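Local coordinates for protein catalase (PDB 4B7H) that probably breaks down hydrogen peroxide to water and oxygen at a haem group, with NADPH bound nearby, and is inhibited by nitric oxide, at residues 80-85 and 305-310; 227-232 and 274-279; 327-332 and 354-359. All coordinates share one frame; numbering follows the deposited sequence.

Contact 1: 80-85 and 305-310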
loop_
_atom_site.group_PDB
_atom_site.type_symbol
_atom_site.label_atom_id
_atom_site.label_comp_id
_atom_site.label_asym_id
_atom_site.label_seq_id
_atom_site.Cartn_x
_atom_site.Cartn_y
_atom_site.Cartn_z
ATOM N N LEU A 80 -17.527 -28.959 12.275
ATOM C CA LEU A 80 -16.816 -29.895 13.140
ATOM C C LEU A 80 -17.802 -30.480 14.147
ATOM O O LEU A 80 -18.500 -29.734 14.833
ATOM C CB LEU A 80 -15.699 -29.167 13.895
ATOM C CG LEU A 80 -14.990 -29.944 15.010
ATOM C CD1 LEU A 80 -14.178 -31.090 14.426
ATOM C CD2 LEU A 80 -14.114 -29.010 15.836
ATOM N N HIS A 81 -17.853 -31.809 14.236
ATOM C CA HIS A 81 -18.730 -32.495 15.186
ATOM C C HIS A 81 -17.917 -33.327 16.183
ATOM O O HIS A 81 -17.191 -34.240 15.788
ATOM C CB HIS A 81 -19.696 -33.421 14.440
ATOM C CG HIS A 81 -20.689 -32.703 13.586
ATOM N ND1 HIS A 81 -22.025 -32.613 13.915
ATOM C CD2 HIS A 81 -20.545 -32.043 12.412
ATOM C CE1 HIS A 81 -22.660 -31.924 12.983
ATOM N NE2 HIS A 81 -21.784 -31.563 12.062
ATOM N N ILE A 82 -18.046 -33.031 17.473
ATOM C CA ILE A 82 -17.369 -33.827 18.497
ATOM C C ILE A 82 -18.204 -35.059 18.855
ATOM O O ILE A 82 -19.407 -34.949 19.104
ATOM C CB ILE A 82 -17.089 -32.984 19.755
ATOM C CG1 ILE A 82 -16.323 -31.712 19.377
ATOM C CG2 ILE A 82 -16.335 -33.792 20.794
ATOM C CD1 ILE A 82 -15.041 -31.964 18.581
ATOM N N THR A 83 -17.568 -36.232 18.876
ATOM C CA THR A 83 -18.272 -37.485 19.166
ATOM C C THR A 83 -17.664 -38.275 20.334
ATOM O O THR A 83 -18.203 -39.308 20.743
ATOM C CB THR A 83 -18.356 -38.409 17.919
ATOM O OG1 THR A 83 -17.037 -38.805 17.516
ATOM C CG2 THR A 83 -19.060 -37.708 16.758
ATOM N N GLU A 84 -16.539 -37.795 20.854
ATOM C CA GLU A 84 -15.872 -38.429 21.987
ATOM C C GLU A 84 -15.735 -37.436 23.134
ATOM O O GLU A 84 -15.966 -36.244 22.950
ATOM C CB GLU A 84 -14.488 -38.921 21.567
ATOM C CG GLU A 84 -14.515 -39.996 20.504
ATOM C CD GLU A 84 -14.922 -41.349 21.063
ATOM O OE1 GLU A 84 -14.416 -41.730 22.141
ATOM O OE2 GLU A 84 -15.753 -42.026 20.426
ATOM N N ASP A 85 -15.383 -37.931 24.318
ATOM C CA ASP A 85 -15.110 -37.063 25.462
ATOM C C ASP A 85 -13.600 -36.931 25.682
ATOM O O ASP A 85 -12.960 -37.854 26.190
ATOM C CB ASP A 85 -15.803 -37.608 26.719
ATOM C CG ASP A 85 -15.710 -36.665 27.903
ATOM O OD1 ASP A 85 -14.911 -35.705 27.859
ATOM O OD2 ASP A 85 -16.440 -36.882 28.889
ATOM N N ILE A 305 -6.117 -41.366 18.901
ATOM C CA ILE A 305 -7.267 -41.324 19.804
ATOM C C ILE A 305 -8.364 -40.493 19.138
ATOM O O ILE A 305 -8.121 -39.359 18.738
ATOM C CB ILE A 305 -6.901 -40.682 21.167
ATOM C CG1 ILE A 305 -6.059 -41.626 22.022
ATOM C CG2 ILE A 305 -8.147 -40.357 21.962
ATOM C CD1 ILE A 305 -4.629 -41.652 21.691
ATOM N N PRO A 306 -9.580 -41.047 19.009
ATOM C CA PRO A 306 -10.633 -40.341 18.265
ATOM C C PRO A 306 -11.219 -39.146 19.014
ATOM O O PRO A 306 -11.312 -39.168 20.240
ATOM C CB PRO A 306 -11.704 -41.418 18.080
ATOM C CG PRO A 306 -11.519 -42.325 19.263
ATOM C CD PRO A 306 -10.022 -42.380 19.458
ATOM N N VAL A 307 -11.608 -38.114 18.268
ATOM C CA VAL A 307 -12.180 -36.902 18.843
ATOM C C VAL A 307 -13.554 -36.644 18.231
ATOM O O VAL A 307 -14.530 -36.374 18.941
ATOM C CB VAL A 307 -11.271 -35.670 18.603
ATOM C CG1 VAL A 307 -11.925 -34.409 19.151
ATOM C CG2 VAL A 307 -9.898 -35.888 19.231
ATOM N N GLY A 308 -13.628 -36.727 16.907
ATOM C CA GLY A 308 -14.855 -36.413 16.191
ATOM C C GLY A 308 -14.609 -36.450 14.697
ATOM O O GLY A 308 -13.717 -37.164 14.244
ATOM N N TYR A 309 -15.401 -35.710 13.926
ATOM C CA TYR A 309 -15.187 -35.629 12.486
ATOM C C TYR A 309 -15.516 -34.227 12.008
ATOM O O TYR A 309 -16.208 -33.473 12.699
ATOM C CB TYR A 309 -16.052 -36.655 11.736
ATOM C CG TYR A 309 -17.542 -36.356 11.756
ATOM C CD1 TYR A 309 -18.356 -36.830 12.780
ATOM C CD2 TYR A 309 -18.137 -35.608 10.742
ATOM C CE1 TYR A 309 -19.720 -36.554 12.801
ATOM C CE2 TYR A 309 -19.492 -35.324 10.750
ATOM C CZ TYR A 309 -20.284 -35.801 11.780
ATOM O OH TYR A 309 -21.638 -35.515 11.777
ATOM N N PHE A 310 -15.038 -33.871 10.821
ATOM C CA PHE A 310 -15.535 -32.663 10.176
ATOM C C PHE A 310 -15.977 -32.972 8.751
ATOM O O PHE A 310 -15.518 -33.940 8.134
ATOM C CB PHE A 310 -14.562 -31.467 10.282
ATOM C CG PHE A 310 -13.306 -31.590 9.458
ATOM C CD1 PHE A 310 -13.322 -31.314 8.095
ATOM C CD2 PHE A 310 -12.095 -31.915 10.061
ATOM C CE1 PHE A 310 -12.160 -31.393 7.341
ATOM C CE2 PHE A 310 -10.926 -32.003 9.312
ATOM C CZ PHE A 310 -10.962 -31.744 7.950
HETATM O O HOH W 1 -11.542 -40.792 22.536
#

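Contact 2: 227-232 and 274-279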
loop_
_atom_site.group_PDB
_atom_site.type_symbol
_atom_site.label_atom_id
_atom_site.label_comp_id
_atom_site.label_asym_id
_atom_site.label_seq_id
_atom_site.Cartn_x
_atom_site.Cartn_y
_atom_site.Cartn_z
ATOM N N LYS A 227 -0.552 -34.221 18.898
ATOM C CA LYS A 227 -0.460 -34.040 17.451
ATOM C C LYS A 227 -1.811 -34.353 16.820
ATOM O O LYS A 227 -2.460 -35.346 17.163
ATOM C CB LYS A 227 0.623 -34.925 16.825
ATOM C CG LYS A 227 2.050 -34.480 17.130
ATOM C CD LYS A 227 3.064 -35.311 16.350
ATOM C CE LYS A 227 4.505 -34.916 16.679
ATOM N NZ LYS A 227 4.902 -33.562 16.163
ATOM N N TYR A 228 -2.229 -33.500 15.894
ATOM C CA TYR A 228 -3.494 -33.669 15.195
ATOM C C TYR A 228 -3.355 -34.478 13.920
ATOM O O TYR A 228 -2.435 -34.244 13.126
ATOM C CB TYR A 228 -4.049 -32.312 14.803
ATOM C CG TYR A 228 -4.487 -31.428 15.938
ATOM C CD1 TYR A 228 -5.697 -31.653 16.588
ATOM C CD2 TYR A 228 -3.719 -30.336 16.329
ATOM C CE1 TYR A 228 -6.119 -30.827 17.612
ATOM C CE2 TYR A 228 -4.131 -29.503 17.351
ATOM C CZ TYR A 228 -5.334 -29.751 17.987
ATOM O OH TYR A 228 -5.753 -28.914 18.996
ATOM N N HIS A 229 -4.297 -35.385 13.713
ATOM C CA HIS A 229 -4.412 -36.183 12.512
ATOM C C HIS A 229 -5.822 -36.123 11.983
ATOM O O HIS A 229 -6.753 -36.370 12.698
ATOM C CB HIS A 229 -4.021 -37.674 12.817
ATOM C CG HIS A 229 -2.588 -37.881 13.230
ATOM N ND1 HIS A 229 -1.722 -38.545 12.498
ATOM C CD2 HIS A 229 -1.949 -37.520 14.366
ATOM C CE1 HIS A 229 -0.584 -38.567 13.121
ATOM N NE2 HIS A 229 -0.729 -37.954 14.276
ATOM N N PHE A 230 -5.969 -35.750 10.723
ATOM C CA PHE A 230 -7.270 -35.670 10.078
ATOM C C PHE A 230 -7.323 -36.768 9.021
ATOM O O PHE A 230 -6.678 -36.665 7.969
ATOM C CB PHE A 230 -7.476 -34.274 9.475
ATOM C CG PHE A 230 -7.212 -33.155 10.455
ATOM C CD1 PHE A 230 -7.996 -33.015 11.593
ATOM C CD2 PHE A 230 -6.178 -32.258 10.246
ATOM C CE1 PHE A 230 -7.752 -31.994 12.505
ATOM C CE2 PHE A 230 -5.931 -31.235 11.153
ATOM C CZ PHE A 230 -6.715 -31.106 12.284
ATOM N N LYS A 231 -8.054 -37.842 9.323
ATOM C CA LYS A 231 -7.973 -39.059 8.521
ATOM C C LYS A 231 -9.105 -39.099 7.498
ATOM O O LYS A 231 -10.288 -39.142 7.858
ATOM C CB LYS A 231 -7.981 -40.309 9.415
ATOM C CG LYS A 231 -6.907 -40.304 10.514
ATOM C CD LYS A 231 -5.489 -40.286 9.958
ATOM C CE LYS A 231 -5.148 -41.585 9.236
ATOM N NZ LYS A 231 -3.707 -41.615 8.818
ATOM N N THR A 232 -8.742 -39.066 6.219
ATOM C CA THR A 232 -9.745 -38.935 5.173
ATOM C C THR A 232 -10.664 -40.151 5.073
ATOM O O THR A 232 -10.203 -41.289 5.013
ATOM C CB THR A 232 -9.115 -38.666 3.798
ATOM O OG1 THR A 232 -10.141 -38.765 2.805
ATOM C CG2 THR A 232 -8.011 -39.675 3.491
ATOM N N LYS A 274 -8.516 -37.014 14.906
ATOM C CA LYS A 274 -7.875 -37.827 15.933
ATOM C C LYS A 274 -6.641 -37.105 16.460
ATOM O O LYS A 274 -6.119 -36.193 15.809
ATOM C CB LYS A 274 -7.487 -39.207 15.374
ATOM C CG LYS A 274 -8.611 -39.928 14.633
ATOM C CD LYS A 274 -8.213 -41.342 14.220
ATOM C CE LYS A 274 -9.328 -42.017 13.425
ATOM N NZ LYS A 274 -10.555 -42.200 14.245
ATOM N N VAL A 275 -6.191 -37.492 17.647
ATOM C CA VAL A 275 -4.957 -36.958 18.200
ATOM C C VAL A 275 -4.054 -38.062 18.720
ATOM O O VAL A 275 -4.521 -39.126 19.122
ATOM C CB VAL A 275 -5.213 -35.962 19.354
ATOM C CG1 VAL A 275 -5.718 -34.631 18.802
ATOM C CG2 VAL A 275 -6.189 -36.545 20.389
ATOM N N GLN A 276 -2.751 -37.806 18.680
ATOM C CA GLN A 276 -1.809 -38.531 19.518
ATOM C C GLN A 276 -1.642 -37.705 20.777
ATOM O O GLN A 276 -1.569 -36.476 20.713
ATOM C CB GLN A 276 -0.454 -38.681 18.828
ATOM C CG GLN A 276 -0.471 -39.534 17.575
ATOM C CD GLN A 276 0.863 -39.545 16.875
ATOM O OE1 GLN A 276 1.261 -38.551 16.265
ATOM N NE2 GLN A 276 1.572 -40.671 16.959
ATOM N N ILE A 277 -1.588 -38.370 21.927
ATOM C CA ILE A 277 -1.432 -37.678 23.196
ATOM C C ILE A 277 -0.215 -38.220 23.934
ATOM O O ILE A 277 -0.179 -39.396 24.303
ATOM C CB ILE A 277 -2.697 -37.818 24.074
ATOM C CG1 ILE A 277 -3.914 -37.228 23.349
ATOM C CG2 ILE A 277 -2.489 -37.144 25.435
ATOM C CD1 ILE A 277 -5.215 -37.361 24.122
ATOM N N MET A 278 0.787 -37.365 24.124
ATOM C CA MET A 278 1.976 -37.730 24.882
ATOM C C MET A 278 1.958 -37.061 26.250
ATOM O O MET A 278 1.960 -35.839 26.351
ATOM C CB MET A 278 3.237 -37.326 24.118
ATOM C CG MET A 278 4.530 -37.547 24.897
ATOM S SD MET A 278 5.973 -36.901 24.027
ATOM C CE MET A 278 6.123 -38.061 22.672
ATOM N N PRO A 279 1.925 -37.865 27.322
ATOM C CA PRO A 279 1.977 -37.270 28.662
ATOM C C PRO A 279 3.176 -36.330 28.803
ATOM O O PRO A 279 4.247 -36.600 28.241
ATOM C CB PRO A 279 2.134 -38.490 29.577
ATOM C CG PRO A 279 1.469 -39.595 28.814
ATOM C CD PRO A 279 1.814 -39.335 27.370
#

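Contact 3: 327-332 and 354-359. With HEM (protoporphyrin IX containing Fe), chain E.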
loop_
_atom_site.group_PDB
_atom_site.type_symbol
_atom_site.label_atom_id
_atom_site.label_comp_id
_atom_site.label_asym_id
_atom_site.label_seq_id
_atom_site.Cartn_x
_atom_site.Cartn_y
_atom_site.Cartn_z
ATOM N N ALA A 327 -7.485 -15.330 6.117
ATOM C CA ALA A 327 -6.178 -15.124 6.726
ATOM C C ALA A 327 -5.969 -16.210 7.767
ATOM O O ALA A 327 -6.215 -16.008 8.961
ATOM C CB ALA A 327 -6.109 -13.732 7.368
ATOM N N LEU A 328 -5.568 -17.389 7.309
ATOM C CA LEU A 328 -5.415 -18.530 8.208
ATOM C C LEU A 328 -4.071 -18.407 8.919
ATOM O O LEU A 328 -3.069 -18.059 8.301
ATOM C CB LEU A 328 -5.542 -19.835 7.422
ATOM C CG LEU A 328 -6.978 -20.049 6.904
ATOM C CD1 LEU A 328 -7.039 -20.989 5.704
ATOM C CD2 LEU A 328 -7.889 -20.572 8.021
ATOM N N ASP A 329 -4.050 -18.673 10.219
ATOM C CA ASP A 329 -2.911 -18.282 11.047
ATOM C C ASP A 329 -2.785 -19.228 12.244
ATOM O O ASP A 329 -3.699 -19.314 13.059
ATOM C CB ASP A 329 -3.160 -16.832 11.491
ATOM C CG ASP A 329 -2.125 -16.296 12.463
ATOM O OD1 ASP A 329 -1.111 -16.973 12.745
ATOM O OD2 ASP A 329 -2.331 -15.155 12.940
ATOM N N PRO A 330 -1.642 -19.938 12.366
ATOM C CA PRO A 330 -1.496 -20.885 13.484
ATOM C C PRO A 330 -1.474 -20.177 14.837
ATOM O O PRO A 330 -1.688 -20.810 15.871
ATOM C CB PRO A 330 -0.151 -21.581 13.200
ATOM C CG PRO A 330 0.590 -20.636 12.322
ATOM C CD PRO A 330 -0.453 -19.930 11.494
ATOM N N GLY A 331 -1.230 -18.870 14.830
ATOM C CA GLY A 331 -1.295 -18.083 16.052
ATOM C C GLY A 331 -2.708 -17.852 16.559
ATOM O O GLY A 331 -2.903 -17.350 17.674
ATOM N N ASN A 332 -3.698 -18.196 15.739
ATOM C CA ASN A 332 -5.088 -18.164 16.172
ATOM C C ASN A 332 -5.382 -19.365 17.068
ATOM O O ASN A 332 -6.042 -20.326 16.653
ATOM C CB ASN A 332 -6.026 -18.132 14.968
ATOM C CG ASN A 332 -6.070 -16.775 14.307
ATOM O OD1 ASN A 332 -5.769 -15.751 14.937
ATOM N ND2 ASN A 332 -6.467 -16.748 13.041
ATOM N N ASP A 354 1.968 -11.290 10.193
ATOM C CA ASP A 354 2.853 -10.310 9.590
ATOM C C ASP A 354 2.593 -10.220 8.083
ATOM O O ASP A 354 2.433 -9.125 7.533
ATOM C CB ASP A 354 4.318 -10.654 9.863
ATOM C CG ASP A 354 5.263 -9.660 9.238
ATOM O OD1 ASP A 354 5.201 -8.472 9.621
ATOM O OD2 ASP A 354 6.055 -10.048 8.353
ATOM N N GLN A 355 2.556 -11.360 7.400
ATOM C CA GLN A 355 2.298 -11.318 5.963
ATOM C C GLN A 355 0.891 -10.790 5.665
ATOM O O GLN A 355 0.691 -10.015 4.724
ATOM C CB GLN A 355 2.503 -12.675 5.284
ATOM C CG GLN A 355 2.283 -12.530 3.769
ATOM C CD GLN A 355 2.729 -13.707 2.925
ATOM O OE1 GLN A 355 2.184 -13.928 1.833
ATOM N NE2 GLN A 355 3.731 -14.452 3.394
ATOM N N GLN A 356 -0.080 -11.191 6.479
ATOM C CA GLN A 356 -1.465 -10.808 6.237
ATOM C C GLN A 356 -1.697 -9.307 6.382
ATOM O O GLN A 356 -2.477 -8.723 5.622
ATOM C CB GLN A 356 -2.389 -11.635 7.135
ATOM C CG GLN A 356 -2.459 -13.083 6.657
ATOM C CD GLN A 356 -2.711 -14.087 7.759
ATOM O OE1 GLN A 356 -2.917 -13.731 8.924
ATOM N NE2 GLN A 356 -2.700 -15.371 7.388
ATOM N N ARG A 357 -0.999 -8.681 7.329
ATOM C CA ARG A 357 -1.063 -7.231 7.475
ATOM C C ARG A 357 -0.648 -6.539 6.171
ATOM O O ARG A 357 -1.186 -5.490 5.834
ATOM C CB ARG A 357 -0.167 -6.775 8.631
ATOM C CG ARG A 357 -0.713 -7.159 9.997
ATOM C CD ARG A 357 0.323 -7.026 11.123
ATOM N NE ARG A 357 -0.186 -7.685 12.322
ATOM C CZ ARG A 357 0.485 -8.555 13.071
ATOM N NH1 ARG A 357 1.757 -8.839 12.807
ATOM N NH2 ARG A 357 -0.126 -9.120 14.108
ATOM N N TYR A 358 0.309 -7.124 5.449
ATOM C CA TYR A 358 0.759 -6.588 4.158
ATOM C C TYR A 358 -0.131 -7.033 2.989
ATOM O O TYR A 358 -0.570 -6.218 2.170
ATOM C CB TYR A 358 2.191 -7.049 3.883
ATOM C CG TYR A 358 2.626 -6.867 2.441
ATOM C CD1 TYR A 358 2.833 -5.597 1.922
ATOM C CD2 TYR A 358 2.802 -7.960 1.596
ATOM C CE1 TYR A 358 3.213 -5.418 0.607
ATOM C CE2 TYR A 358 3.188 -7.788 0.275
ATOM C CZ TYR A 358 3.384 -6.510 -0.212
ATOM O OH TYR A 358 3.763 -6.297 -1.516
ATOM N N ARG A 359 -0.358 -8.342 2.901
ATOM C CA ARG A 359 -1.031 -8.978 1.774
ATOM C C ARG A 359 -2.471 -8.496 1.637
ATOM O O ARG A 359 -2.976 -8.310 0.532
ATOM C CB ARG A 359 -0.990 -10.502 1.983
ATOM C CG ARG A 359 -1.758 -11.274 0.966
ATOM C CD ARG A 359 -1.515 -12.754 1.087
ATOM N NE ARG A 359 -2.164 -13.437 2.209
ATOM C CZ ARG A 359 -3.458 -13.743 2.269
ATOM N NH1 ARG A 359 -4.288 -13.344 1.311
ATOM N NH2 ARG A 359 -3.926 -14.429 3.312
HETATM C CHA HEM E . 1.194 -20.296 4.206
HETATM C CHB HEM E . 5.038 -19.022 6.875
HETATM C CHC HEM E . 5.922 -23.708 7.710
HETATM C CHD HEM E . 1.391 -24.660 6.388
HETATM C C1A HEM E . 2.158 -19.548 4.836
HETATM C C2A HEM E . 2.239 -18.099 4.841
HETATM C C3A HEM E . 3.295 -17.761 5.596
HETATM C C4A HEM E . 3.916 -18.970 6.079
HETATM C CMA HEM E . 3.814 -16.359 5.935
HETATM C CAA HEM E . 1.256 -17.154 4.114
HETATM C CBA HEM E . 0.074 -16.860 5.027
HETATM C CGA HEM E . -0.839 -15.797 4.474
HETATM O O1A HEM E . -2.072 -15.946 4.665
HETATM O O2A HEM E . -0.368 -14.806 3.858
HETATM C C1B HEM E . 5.640 -20.177 7.319
HETATM C C2B HEM E . 6.871 -20.259 8.072
HETATM C C3B HEM E . 7.124 -21.568 8.279
HETATM C C4B HEM E . 6.047 -22.329 7.686
HETATM C CMB HEM E . 7.703 -19.032 8.499
HETATM C CAB HEM E . 8.280 -22.247 9.039
HETATM C CBB HEM E . 8.927 -21.646 10.037
HETATM C C1C HEM E . 4.706 -24.358 7.590
HETATM C C2C HEM E . 4.320 -25.635 8.173
HETATM C C3C HEM E . 3.054 -25.883 7.792
HETATM C C4C HEM E . 2.613 -24.765 6.986
HETATM C CMC HEM E . 5.241 -26.525 9.044
HETATM C CAC HEM E . 2.116 -27.059 8.154
HETATM C CBC HEM E . 2.222 -27.744 9.306
HETATM C C1D HEM E . 0.968 -23.607 5.625
HETATM C C2D HEM E . -0.281 -23.601 4.934
HETATM C C3D HEM E . -0.358 -22.261 4.256
HETATM C C4D HEM E . 0.850 -21.565 4.607
HETATM C CMD HEM E . -1.315 -24.723 4.882
HETATM C CAD HEM E . -1.525 -21.771 3.411
HETATM C CBD HEM E . -2.652 -21.343 4.348
HETATM C CGD HEM E . -3.799 -20.971 3.456
HETATM O O1D HEM E . -4.190 -19.778 3.421
HETATM O O2D HEM E . -4.316 -21.874 2.752
HETATM N NA HEM E . 3.192 -20.055 5.609
HETATM N NB HEM E . 5.161 -21.449 7.095
HETATM N NC HEM E . 3.633 -23.850 6.875
HETATM N ND HEM E . 1.622 -22.397 5.408
HETATM FE FE HEM E . 3.419 -21.961 6.202
HETATM O O HOH W 2 -3.894 -13.592 11.402
#

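Contact 1: 80-85 and 305-310
His81 and Tyr309 form a hydrogen-bonded pair where strands 80-82 and 305-310 run antiparallel, their short axes 4.7 Å apart. Followed outward, the chain passes from the phenol face at CB to an imidazole whose centre lies under the hydroxyl. His81 CB sits over one face of the phenol, toward the rim, in a CH-pi contact 3.9 Å from the ring centroid. CG is 3.5 Å from Tyr309 OH. This hydroxyl lies over the middle of the imidazole, and the remaining ring atoms, ND1, CD2, CE1 and NE2, all spread beneath it. At the tip, NE2 is hydrogen-bonded to Glu79. The two planes are parallel to 1°, yet slid so far that the rings barely overlap. Tyr309 CG stands between its own backbone N and carbonyl carbon (chi1 70°), from where the ring runs alongside the histidine, and Thr83 CG2 meets the ring's edge. Behind the rings, His81 N donates to Tyr309 O at 2.8 Å with an angle of 174°, and Tyr309 N returns a bond to His81 O, which Gly308 CA also approaches at 3.2 Å.

Opposite Val273 of strand 270-279 the chain carries two residues, Val307 and Gly308, which makes a classic beta bulge. Val307 O accepts from Thr83 N at 3.0 Å and from Glu84 N at 3.1 Å, the latter donor above the carbonyl plane. Farther along, a water donates to both Glu84 OE1 and Pro306 O. Backbone bonds thus set the register, the bulge carbonyl serves two amides as the partner chain leaves the sheet, and the offset rings add dispersion with little face-to-face overlap.

Contact 2: 227-232 and 274-279
His229 meets Gln276 across two antiparallel strands of the beta-barrel core of the catalase fold, the imidazole and amide planes standing 87° apart. The side chains cross obliquely: His229 NE2 donates to Gln276 OE1 at 2.9 Å, with an N-H...O angle of 152°. The donor stands above the amide plane. Beyond CG the glutamine chain is extended (chi2 175°), which carries CD out toward the histidine, and Gln276 NE2 is held by the carbonyls of Tyr302 and Trp297, fixing which way the amide is turned. Lys227 approaches OE1 obliquely, its CD 3.7 Å from that oxygen, before NZ turns away to Ser211 O and Thr213 OG1. His229 also touches the bound NADPH, so Gln276 probably acts as a second-shell residue, its bond to NE2 helping to set the turn of the ring.

Tyr228 and Val275, a non-hydrogen-bonded pair on the other face of the sheet, lie side by side and point the same way, Tyr228 CD1 reaching Val275 CG1 at 3.7 Å. At the far end Lys231 and Lys274 cross at about a right angle through their methylenes, with Lys231 NZ salt-bridged to Asp207.

Two hydrogen-bonded pairs, Lys227 with Gln276 and His229 with Lys274, bracket Tyr228 and Val275. Lys227 O receives the amide of Gln276 at 2.9 Å from N and is also met by Val275 CA at 3.1 Å.

Contact 3: 327-332 and 354-359
Gln356, on helix 343-359, joins the loop at Ala327 and Leu328 in a buried polar contact beside a haem propionate. Its amide nitrogen serves two acceptors: NE2 donates to haem O1A at 2.9 Å, nearly straight at 174°, and to Leu328 O at 2.9 Å. Leu328 O lies in the plane of the Gln356 amide, although NE2 stands above the plane of that carbonyl. Ala327 CB packs on the amide carbon, 3.4 Å from Gln356 CD. On the other branch, a water donates to both Gln356 OE1 and Asp329 OD2. Asp329 also shapes the loop, its OD1 accepting from Gly331 N in an Asx turn.

One turn on, Arg359 grips the same carboxylate with two bonds, NE to haem O2A at 2.8 Å and NH2 to haem O1A at 2.8 Å. Its bend at chi3 (75°) places NE for this approach. O1A is therefore held by both residues, and the arginine probably stabilises the propionate as an anion. The arrangement belongs to the catalase haem pocket, where this helix also bears Tyr352, at the position of the family's proximal tyrosine.

How the contacts relate
Contacts 1 and 2 belong to one antiparallel sheet: strands 270-279 and 305-314 are neighbours in it, and the two contacts touch, as in the packing of Val307 CG2 on Val275 CG2 and Phe310 on Phe230. Contact 1 is only partly buried, with a parallel but slid-apart ring pair and a water at its more open end. Contact 2 is buried and carries a side-chain hydrogen bond, and its His229 touches the bound NADPH. Contact 3, also buried, lies apart, its centre about 25 Å from that of contact 2. It has no strand pairing and joins a loop to a helix through a side-chain amide, while that amide and a guanidinium also hold the haem propionate.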